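Local coordinates for Bak protein (Grouper iridovirus, PDB 5VMN), which inhibits host-cell apoptosis as a viral Bcl-2 protein that exclusively sequesters the pro-apoptotic protein Bim, at residues A[66-71]-A[110-116]. Residues are numbered along the deposited sequence; the frame is centred on the assembly and turned at random.
With EDO (1,2-ethanediol), chain K; NO3 (nitrate ion), chain D.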
loop_
_atom_site.group_PDB
_atom_site.type_symbol
_atom_site.label_atom_id
_atom_site.label_comp_id
_atom_site.label_asym_id
_atom_site.label_seq_id
_atom_site.Cartn_x
_atom_site.Cartn_y
_atom_site.Cartn_z
ATOM N N LEU A 66 -6.267 1.188 -12.973
ATOM C CA LEU A 66 -5.697 1.502 -11.676
ATOM C C LEU A 66 -6.067 2.939 -11.356
ATOM O O LEU A 66 -6.210 3.767 -12.259
ATOM C CB LEU A 66 -4.176 1.317 -11.664
ATOM C CG LEU A 66 -3.445 1.502 -10.331
ATOM C CD1 LEU A 66 -4.068 0.664 -9.244
ATOM C CD2 LEU A 66 -1.963 1.159 -10.528
ATOM N N ASN A 67 -6.229 3.228 -10.072
ATOM C CA ASN A 67 -6.431 4.606 -9.637
ATOM C C ASN A 67 -5.977 4.696 -8.194
ATOM O O ASN A 67 -5.669 3.687 -7.558
ATOM C CB ASN A 67 -7.887 5.054 -9.830
ATOM C CG ASN A 67 -8.888 4.195 -9.043
ATOM O OD1 ASN A 67 -8.776 4.067 -7.832
ATOM N ND2 ASN A 67 -9.889 3.660 -9.728
ATOM N N TRP A 68 -5.873 5.926 -7.687
ATOM C CA TRP A 68 -5.275 6.081 -6.365
ATOM C C TRP A 68 -6.154 5.483 -5.275
ATOM O O TRP A 68 -5.644 5.016 -4.256
ATOM C CB TRP A 68 -4.994 7.561 -6.060
ATOM C CG TRP A 68 -3.810 8.101 -6.833
ATOM C CD1 TRP A 68 -3.804 9.071 -7.809
ATOM C CD2 TRP A 68 -2.455 7.674 -6.693
ATOM N NE1 TRP A 68 -2.517 9.260 -8.266
ATOM C CE2 TRP A 68 -1.673 8.436 -7.584
ATOM C CE3 TRP A 68 -1.822 6.747 -5.876
ATOM C CZ2 TRP A 68 -0.304 8.260 -7.704
ATOM C CZ3 TRP A 68 -0.458 6.594 -5.983
ATOM C CH2 TRP A 68 0.285 7.352 -6.892
ATOM N N GLY A 69 -7.472 5.487 -5.459
ATOM C CA GLY A 69 -8.331 4.852 -4.478
ATOM C C GLY A 69 -8.052 3.362 -4.344
ATOM O O GLY A 69 -7.991 2.820 -3.234
ATOM N N ARG A 70 -7.866 2.683 -5.465
ATOM C CA ARG A 70 -7.512 1.267 -5.407
ATOM C C ARG A 70 -6.175 1.059 -4.710
ATOM O O ARG A 70 -6.009 0.096 -3.947
ATOM C CB ARG A 70 -7.470 0.688 -6.812
ATOM C CG ARG A 70 -8.809 0.624 -7.473
ATOM C CD ARG A 70 -8.719 -0.156 -8.743
ATOM N NE ARG A 70 -9.938 -0.094 -9.528
ATOM C CZ ARG A 70 -10.132 -0.792 -10.641
ATOM N NH1 ARG A 70 -9.197 -1.622 -11.073
ATOM N NH2 ARG A 70 -11.248 -0.645 -11.331
ATOM N N ILE A 71 -5.208 1.951 -4.943
ATOM C CA ILE A 71 -3.930 1.831 -4.259
ATOM C C ILE A 71 -4.127 1.987 -2.752
ATOM O O ILE A 71 -3.540 1.244 -1.954
ATOM C CB ILE A 71 -2.930 2.857 -4.830
ATOM C CG1 ILE A 71 -2.474 2.358 -6.199
ATOM C CG2 ILE A 71 -1.770 3.068 -3.884
ATOM C CD1 ILE A 71 -1.597 3.326 -6.981
ATOM N N TRP A 110 2.602 3.475 -13.910
ATOM C CA TRP A 110 1.326 4.140 -13.670
ATOM C C TRP A 110 1.498 5.237 -12.623
ATOM O O TRP A 110 1.032 6.369 -12.806
ATOM C CB TRP A 110 0.243 3.112 -13.246
ATOM C CG TRP A 110 -1.117 3.771 -13.110
ATOM C CD1 TRP A 110 -2.095 3.863 -14.063
ATOM C CD2 TRP A 110 -1.599 4.481 -11.977
ATOM N NE1 TRP A 110 -3.159 4.585 -13.584
ATOM C CE2 TRP A 110 -2.873 4.984 -12.309
ATOM C CE3 TRP A 110 -1.072 4.763 -10.717
ATOM C CZ2 TRP A 110 -3.609 5.754 -11.438
ATOM C CZ3 TRP A 110 -1.819 5.507 -9.854
ATOM C CH2 TRP A 110 -3.075 5.992 -10.217
ATOM N N ILE A 111 2.184 4.928 -11.523
ATOM C CA ILE A 111 2.387 5.928 -10.485
ATOM C C ILE A 111 3.110 7.135 -11.061
ATOM O O ILE A 111 2.741 8.287 -10.801
ATOM C CB ILE A 111 3.149 5.311 -9.300
ATOM C CG1 ILE A 111 2.224 4.328 -8.544
ATOM C CG2 ILE A 111 3.657 6.388 -8.365
ATOM C CD1 ILE A 111 2.952 3.512 -7.486
ATOM N N ALA A 112 4.145 6.893 -11.857
ATOM C CA ALA A 112 4.929 8.005 -12.396
ATOM C C ALA A 112 4.150 8.823 -13.416
ATOM O O ALA A 112 4.439 10.011 -13.603
ATOM C CB ALA A 112 6.207 7.467 -13.025
ATOM N N SER A 113 3.194 8.218 -14.107
ATOM C CA SER A 113 2.427 8.946 -15.109
ATOM C C SER A 113 1.139 9.522 -14.544
ATOM O O SER A 113 0.406 10.189 -15.271
ATOM C CB SER A 113 2.112 8.029 -16.306
ATOM O OG SER A 113 1.158 7.059 -15.958
ATOM N N ASN A 114 0.829 9.259 -13.272
ATOM C CA ASN A 114 -0.377 9.781 -12.647
ATOM C C ASN A 114 -0.033 10.693 -11.470
ATOM O O ASN A 114 -0.787 10.803 -10.503
ATOM C CB ASN A 114 -1.296 8.629 -12.241
ATOM C CG ASN A 114 -2.014 8.043 -13.437
ATOM O OD1 ASN A 114 -3.136 8.430 -13.755
ATOM N ND2 ASN A 114 -1.346 7.151 -14.141
ATOM N N GLY A 115 1.115 11.354 -11.554
ATOM C CA GLY A 115 1.449 12.436 -10.649
ATOM C C GLY A 115 2.276 12.056 -9.444
ATOM O O GLY A 115 2.592 12.932 -8.630
ATOM N N GLY A 116 2.648 10.788 -9.305
ATOM C CA GLY A 116 3.463 10.356 -8.193
ATOM C C GLY A 116 2.681 10.300 -6.891
ATOM O O GLY A 116 1.521 10.695 -6.795
HETATM C C1 EDO K . -8.492 8.631 -8.372
HETATM O O1 EDO K . -8.684 7.517 -7.451
HETATM C C2 EDO K . -7.047 8.865 -8.836
HETATM O O2 EDO K . -6.517 7.953 -9.843
HETATM N N NO3 D . -10.369 3.477 -13.271
HETATM O O1 NO3 D . -10.496 3.273 -14.515
HETATM O O2 NO3 D . -11.219 3.020 -12.457
HETATM O O3 NO3 D . -9.388 4.152 -12.846
#
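Trp-110 meets Trp-68 in a T-shaped pair. The edge of its six-membered ring points at the face of Trp-68, with Trp-110 CZ3 3.7 Å from Trp-68 CE2 and the planes at 67°. The indole N-H of Trp-68 is used at its own edge. Trp-68 NE1 donates to the backbone O of Asn-114 at 3.2 Å, with an N-H...O angle of 154°. That oxygen lies in the ring plane of Trp-68, and the bond and the T-shaped pair probably help to hold the ring's rotation. Ile-111 CG2 meets the rim of the six-membered ring, 3.8 Å from Trp-68 CH2.

Leu-66 lies over one face of Trp-110. Leu-66 CB sits above the five-membered ring of Trp-110 in a CH-pi contact, and Leu-66 CD2 is 3.6 Å from Trp-110 CD2. CG of Trp-110 is anti to the backbone N (chi1 -175°), which carries the indole across to Leu-66 and Trp-68. Ile-71 CD1 packs on Trp-110 CZ3 at 3.6 Å. Asn-114 ND2 stands above the opposite face of Trp-110, toward its rim, and donates to Trp-110 O at 2.8 Å.

Further out, Asn-67 is the N-cap of helix 68-84, its OD1 accepting from Arg-70 N at 2.9 Å. Ethanediol, probably from the crystallisation liquor, accepts from the N-H groups of Trp-68 and Gly-69. In the turn after Ile-111, Asn-114 N and Gly-116 N reach Ile-111 O from opposite faces of its plane. These bonds probably help to hold the turn that places Asn-114 O. Trp-117 of helix 116-122 also meets the Trp-68 ring.

The contact thus joins the start of helix 68-84 to the turn between helices 105-113 and 116-122 of this Bcl-2 fold. Its single hydrogen bond satisfies the Trp-68 N-H within otherwise aromatic and apolar packing.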